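Beta-galactosidase (Geobacillus stearothermophilus, PDB 4OIF) hydrolyses beta-galactosides as an intracellular family 42 glycoside hydrolase, probably releasing terminal non-reducing beta-D-galactose, and assembles as a homotrimer. Local coordinates at the interface of chains A and B. Sequence-based numbering; all coordinates share one arbitrary frame. Chains: chain A/B, Beta-galactosidase.

Contact 1: the interface of chains A and B. Residues chain A 536-539; chain B 290-293, 335.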
loop_
_atom_site.group_PDB
_atom_site.type_symbol
_atom_site.label_atom_id
_atom_site.label_comp_id
_atom_site.label_asym_id
_atom_site.label_seq_id
_atom_site.Cartn_x
_atom_site.Cartn_y
_atom_site.Cartn_z
ATOM N N TYR A 536 -20.463 -0.494 10.348
ATOM C CA TYR A 536 -19.793 -0.739 9.072
ATOM C C TYR A 536 -20.263 0.290 8.052
ATOM O O TYR A 536 -21.309 0.899 8.251
ATOM C CB TYR A 536 -20.074 -2.171 8.594
ATOM C CG TYR A 536 -19.224 -3.186 9.310
ATOM C CD1 TYR A 536 -19.598 -3.686 10.556
ATOM C CD2 TYR A 536 -18.025 -3.612 8.764
ATOM C CE1 TYR A 536 -18.800 -4.605 11.225
ATOM C CE2 TYR A 536 -17.221 -4.514 9.418
ATOM C CZ TYR A 536 -17.607 -5.013 10.648
ATOM O OH TYR A 536 -16.789 -5.922 11.279
ATOM N N PRO A 537 -19.485 0.509 6.975
ATOM C CA PRO A 537 -19.843 1.531 5.977
ATOM C C PRO A 537 -21.261 1.432 5.407
ATOM O O PRO A 537 -21.906 2.459 5.213
ATOM C CB PRO A 537 -18.806 1.305 4.874
ATOM C CG PRO A 537 -17.601 0.866 5.624
ATOM C CD PRO A 537 -18.127 -0.017 6.740
ATOM N N ARG A 538 -21.754 0.231 5.148
ATOM C CA ARG A 538 -23.091 0.120 4.582
ATOM C C ARG A 538 -24.185 0.227 5.653
ATOM O O ARG A 538 -25.365 0.321 5.322
ATOM C CB ARG A 538 -23.238 -1.193 3.809
ATOM C CG ARG A 538 -22.384 -1.272 2.550
ATOM C CD ARG A 538 -22.451 -2.653 1.920
ATOM N NE ARG A 538 -21.764 -2.663 0.629
ATOM C CZ ARG A 538 -20.628 -3.310 0.373
ATOM N NH1 ARG A 538 -20.033 -4.035 1.321
ATOM N NH2 ARG A 538 -20.088 -3.241 -0.840
ATOM N N ASP A 539 -23.803 0.191 6.928
ATOM C CA ASP A 539 -24.790 0.277 8.007
ATOM C C ASP A 539 -25.411 1.669 8.041
ATOM O O ASP A 539 -24.749 2.659 7.730
ATOM C CB ASP A 539 -24.161 -0.046 9.366
ATOM C CG ASP A 539 -23.773 -1.509 9.500
ATOM O OD1 ASP A 539 -24.305 -2.329 8.720
ATOM O OD2 ASP A 539 -22.943 -1.834 10.384
ATOM N N HIS B 290 -21.758 -9.364 12.247
ATOM C CA HIS B 290 -22.557 -8.221 11.808
ATOM C C HIS B 290 -21.809 -7.324 10.824
ATOM O O HIS B 290 -22.171 -6.161 10.642
ATOM C CB HIS B 290 -23.037 -7.401 13.006
ATOM C CG HIS B 290 -23.623 -8.225 14.107
ATOM N ND1 HIS B 290 -24.611 -9.162 13.892
ATOM C CD2 HIS B 290 -23.363 -8.251 15.439
ATOM C CE1 HIS B 290 -24.936 -9.729 15.041
ATOM N NE2 HIS B 290 -24.190 -9.197 15.996
ATOM N N ASN B 291 -20.770 -7.862 10.185
ATOM C CA ASN B 291 -20.077 -7.122 9.138
ATOM C C ASN B 291 -21.009 -6.926 7.934
ATOM O O ASN B 291 -22.072 -7.547 7.858
ATOM C CB ASN B 291 -18.783 -7.833 8.718
ATOM C CG ASN B 291 -19.036 -9.140 7.992
ATOM O OD1 ASN B 291 -19.503 -9.147 6.853
ATOM N ND2 ASN B 291 -18.724 -10.252 8.641
ATOM N N ASP B 292 -20.600 -6.078 6.996
ATOM C CA ASP B 292 -21.473 -5.689 5.896
ATOM C C ASP B 292 -21.056 -6.265 4.547
ATOM O O ASP B 292 -21.464 -5.748 3.510
ATOM C CB ASP B 292 -21.558 -4.150 5.803
ATOM C CG ASP B 292 -20.242 -3.488 5.373
ATOM O OD1 ASP B 292 -19.174 -4.135 5.428
ATOM O OD2 ASP B 292 -20.279 -2.298 4.979
ATOM N N TRP B 293 -20.260 -7.328 4.548
ATOM C CA TRP B 293 -19.857 -7.939 3.283
ATOM C C TRP B 293 -20.381 -9.377 3.092
ATOM O O TRP B 293 -20.200 -9.976 2.033
ATOM C CB TRP B 293 -18.330 -7.910 3.147
ATOM C CG TRP B 293 -17.597 -8.607 4.269
ATOM C CD1 TRP B 293 -17.495 -9.956 4.468
ATOM C CD2 TRP B 293 -16.858 -7.990 5.337
ATOM N NE1 TRP B 293 -16.744 -10.214 5.590
ATOM C CE2 TRP B 293 -16.345 -9.027 6.144
ATOM C CE3 TRP B 293 -16.589 -6.663 5.694
ATOM C CZ2 TRP B 293 -15.577 -8.779 7.280
ATOM C CZ3 TRP B 293 -15.824 -6.419 6.827
ATOM C CH2 TRP B 293 -15.327 -7.470 7.603
ATOM N N LYS B 335 -17.381 -3.521 15.938
ATOM C CA LYS B 335 -18.815 -3.591 16.146
ATOM C C LYS B 335 -19.136 -4.696 17.128
ATOM O O LYS B 335 -18.538 -5.764 17.067
ATOM C CB LYS B 335 -19.522 -3.842 14.807
ATOM C CG LYS B 335 -21.033 -3.804 14.877
ATOM C CD LYS B 335 -21.574 -3.725 13.478
ATOM C CE LYS B 335 -23.081 -3.783 13.434
ATOM N NZ LYS B 335 -23.497 -3.969 12.024
HETATM O O HOH W 1 -23.488 -4.888 8.672
#
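The aromatic ring of A:Tyr536 lies against B:Asn291, whose CA sits over the ring centre, 3.6 Å from the centroid, in a CH-pi contact. Further apolar contacts meet the ring from B:Trp293 and B:Lys335. The six-membered ring of B:Trp293 meets it edge-to-face, planes 83° apart, with CZ3 of B:Trp293 near CE2 of the tyrosine. At the ring's edge, in its plane, the methylene CD of B:Lys335 touches CD1. A broad flat side chain suits a place where backbone, indole and lysine methylenes converge; an alanine here would probably leave a gap over B:Asn291 and beside the indole of B:Trp293 and deprive the lysine chain of its support.

The charged contact is tip to tip. With CG anti to its own backbone N (chi1 -174°) and the chain extended beyond it, B:Lys335 delivers NZ to the carboxylate OD2 of A:Asp539 in a salt bridge of 2.7 Å. The backbone N of A:Tyr536 also donates to this OD2, from the opposite face of the carboxylate, so the acceptor is gripped from both sides. Water 1 links OD1 of A:Asp539 to the carbonyl O of B:His290, which also accepts from the lysine NZ.

Among the remaining hydrogen bonds, B:Asp292 suits its place by offering a carboxylate to the opposing backbone. Its OD2 uses the anti lone pair, away from OD1, to accept from the backbone N of A:Arg538 at 2.9 Å.

Contact 2: the interface of chains A and B. Residues chain A 507, 511-515; chain B 26, 29, 366, 379.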
loop_
_atom_site.group_PDB
_atom_site.type_symbol
_atom_site.label_atom_id
_atom_site.label_comp_id
_atom_site.label_asym_id
_atom_site.label_seq_id
_atom_site.Cartn_x
_atom_site.Cartn_y
_atom_site.Cartn_z
ATOM N N ASP A 507 -9.122 9.715 30.631
ATOM C CA ASP A 507 -8.481 10.891 31.227
ATOM C C ASP A 507 -7.230 11.271 30.441
ATOM O O ASP A 507 -6.931 10.674 29.414
ATOM C CB ASP A 507 -8.147 10.685 32.720
ATOM C CG ASP A 507 -7.081 9.616 32.980
ATOM O OD1 ASP A 507 -6.328 9.210 32.062
ATOM O OD2 ASP A 507 -6.986 9.194 34.153
ATOM N N LEU A 511 -6.363 6.786 30.306
ATOM C CA LEU A 511 -6.846 5.782 31.237
ATOM C C LEU A 511 -8.370 5.891 31.299
ATOM O O LEU A 511 -8.913 6.984 31.465
ATOM C CB LEU A 511 -6.211 6.003 32.600
ATOM C CG LEU A 511 -5.507 4.894 33.368
ATOM C CD1 LEU A 511 -4.772 3.938 32.447
ATOM C CD2 LEU A 511 -4.547 5.545 34.377
ATOM N N ALA A 512 -9.060 4.771 31.121
ATOM C CA ALA A 512 -10.521 4.760 31.151
ATOM C C ALA A 512 -11.081 5.211 32.505
ATOM O O ALA A 512 -10.613 4.754 33.554
ATOM C CB ALA A 512 -11.035 3.378 30.811
ATOM N N TYR A 513 -12.061 6.122 32.475
ATOM C CA TYR A 513 -12.823 6.486 33.678
ATOM C C TYR A 513 -13.635 5.278 34.104
ATOM O O TYR A 513 -14.279 4.621 33.278
ATOM C CB TYR A 513 -13.758 7.678 33.434
ATOM C CG TYR A 513 -13.067 9.016 33.391
ATOM C CD1 TYR A 513 -12.688 9.654 34.565
ATOM C CD2 TYR A 513 -12.801 9.655 32.175
ATOM C CE1 TYR A 513 -12.049 10.884 34.541
ATOM C CE2 TYR A 513 -12.164 10.897 32.141
ATOM C CZ TYR A 513 -11.793 11.500 33.333
ATOM O OH TYR A 513 -11.158 12.717 33.331
ATOM N N LEU A 514 -13.601 4.971 35.389
ATOM C CA LEU A 514 -14.203 3.739 35.854
ATOM C C LEU A 514 -15.538 3.991 36.525
ATOM O O LEU A 514 -15.776 5.059 37.084
ATOM C CB LEU A 514 -13.264 3.019 36.821
ATOM C CG LEU A 514 -11.920 2.489 36.314
ATOM C CD1 LEU A 514 -11.312 1.606 37.399
ATOM C CD2 LEU A 514 -12.061 1.722 35.004
ATOM N N GLY A 515 -16.414 3.001 36.465
ATOM C CA GLY A 515 -17.592 3.009 37.310
ATOM C C GLY A 515 -18.676 3.883 36.749
ATOM O O GLY A 515 -19.444 4.496 37.476
ATOM N N TRP B 26 -4.596 -5.281 38.870
ATOM C CA TRP B 26 -5.447 -4.660 39.880
ATOM C C TRP B 26 -4.982 -4.928 41.312
ATOM O O TRP B 26 -5.787 -4.910 42.246
ATOM C CB TRP B 26 -6.890 -5.153 39.719
ATOM C CG TRP B 26 -7.468 -4.886 38.355
ATOM C CD1 TRP B 26 -7.374 -5.680 37.256
ATOM C CD2 TRP B 26 -8.230 -3.736 37.956
ATOM N NE1 TRP B 26 -8.028 -5.104 36.197
ATOM C CE2 TRP B 26 -8.559 -3.907 36.599
ATOM C CE3 TRP B 26 -8.650 -2.573 38.612
ATOM C CZ2 TRP B 26 -9.295 -2.958 35.883
ATOM C CZ3 TRP B 26 -9.384 -1.630 37.899
ATOM C CH2 TRP B 26 -9.696 -1.827 36.549
ATOM N N ARG B 29 -5.788 -2.426 43.726
ATOM C CA ARG B 29 -7.228 -2.180 43.881
ATOM C C ARG B 29 -7.935 -3.385 44.498
ATOM O O ARG B 29 -8.684 -4.076 43.816
ATOM C CB ARG B 29 -7.878 -1.854 42.528
ATOM C CG ARG B 29 -7.435 -0.542 41.873
ATOM C CD ARG B 29 -7.900 0.656 42.681
ATOM N NE ARG B 29 -9.352 0.679 42.874
ATOM C CZ ARG B 29 -10.214 1.271 42.047
ATOM N NH1 ARG B 29 -9.788 1.899 40.955
ATOM N NH2 ARG B 29 -11.510 1.240 42.313
ATOM N N ARG B 366 -7.823 -1.236 32.229
ATOM C CA ARG B 366 -8.160 0.178 32.308
ATOM C C ARG B 366 -7.384 0.998 31.277
ATOM O O ARG B 366 -7.865 2.023 30.782
ATOM C CB ARG B 366 -7.909 0.720 33.712
ATOM C CG ARG B 366 -8.313 2.171 33.838
ATOM C CD ARG B 366 -8.061 2.713 35.210
ATOM N NE ARG B 366 -8.579 4.069 35.319
ATOM C CZ ARG B 366 -8.476 4.816 36.408
ATOM N NH1 ARG B 366 -7.875 4.323 37.480
ATOM N NH2 ARG B 366 -8.972 6.048 36.423
ATOM N N HIS B 379 -15.796 -1.067 31.989
ATOM C CA HIS B 379 -15.171 -0.078 32.855
ATOM C C HIS B 379 -16.149 0.415 33.924
ATOM O O HIS B 379 -15.729 0.905 34.982
ATOM C CB HIS B 379 -14.649 1.098 32.027
ATOM C CG HIS B 379 -13.551 0.724 31.087
ATOM N ND1 HIS B 379 -12.324 0.269 31.521
ATOM C CD2 HIS B 379 -13.497 0.724 29.735
ATOM C CE1 HIS B 379 -11.563 0.003 30.474
ATOM N NE2 HIS B 379 -12.250 0.274 29.379
HETATM O O HOH W 2 -9.555 7.675 34.294
#
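B:Arg366 reaches across to A:Ala512 with CG anti to its own backbone N (chi1 -177°), extending a nearly straight chain into chain A. Beyond CB, CG lies 3.5 Å from the carbonyl O of A:Ala512 and beside the methyl CD2 of A:Leu514. CD passes CG of A:Leu511, whose side chain crosses the arginine at about a right angle. NE then donates to the O of A:Ala512 at 2.8 Å; this acceptor is tilted 20° from the guanidinium plane. At CZ the flat group has CG of A:Leu514 over one face, toward the rim. The tip NH2 of B:Arg366 bonds the O of water 2 at 2.7 Å. That water also bonds the carbonyl O of A:Leu511. The long arginine thus combines methylenes that pack on two leucines with a polar head suited to a backbone carbonyl and water. A:Asp507 lies near the head without direct contact and may favour its positive charge; its OD1 also accepts from the backbone N of A:Leu511, which probably helps to hold the loop in place.

The backbone N of A:Ala512 donates in turn to the carbonyl O of B:Arg366, so the two residues bond reciprocally. Alanine's small size suits the close approach to B:His379: its CB lies over the centre of the imidazole, 3.4 Å from the centroid.

A branched apolar side chain suits the place of A:Leu514, where CD2 turns toward B:His379 while CD1 reaches the ring edge of B:Trp26, in plane, 3.8 Å from CZ3. One residue on, the backbone N of A:Gly515 donates to the carbonyl O of B:His379 at 2.7 Å.

Contact 1 and contact 2 lie about 29 Å apart, measured between the centres of their C-alpha atoms, and share no residue. In both, chain A contributes loops from the range of the trimerisation family, on either side of helix 519-525 and strand 527-534, whereas chain B contributes loops from the catalytic family's range. The separated footholds should resist rocking of one subunit on the other. Because the pairing is not an exact two-fold, unlike surfaces meet, as expected in a closed homotrimer. The centre of contact 1 is about 21 Å from B:Glu322, the predicted nucleophile, so the contact probably does not touch that site directly.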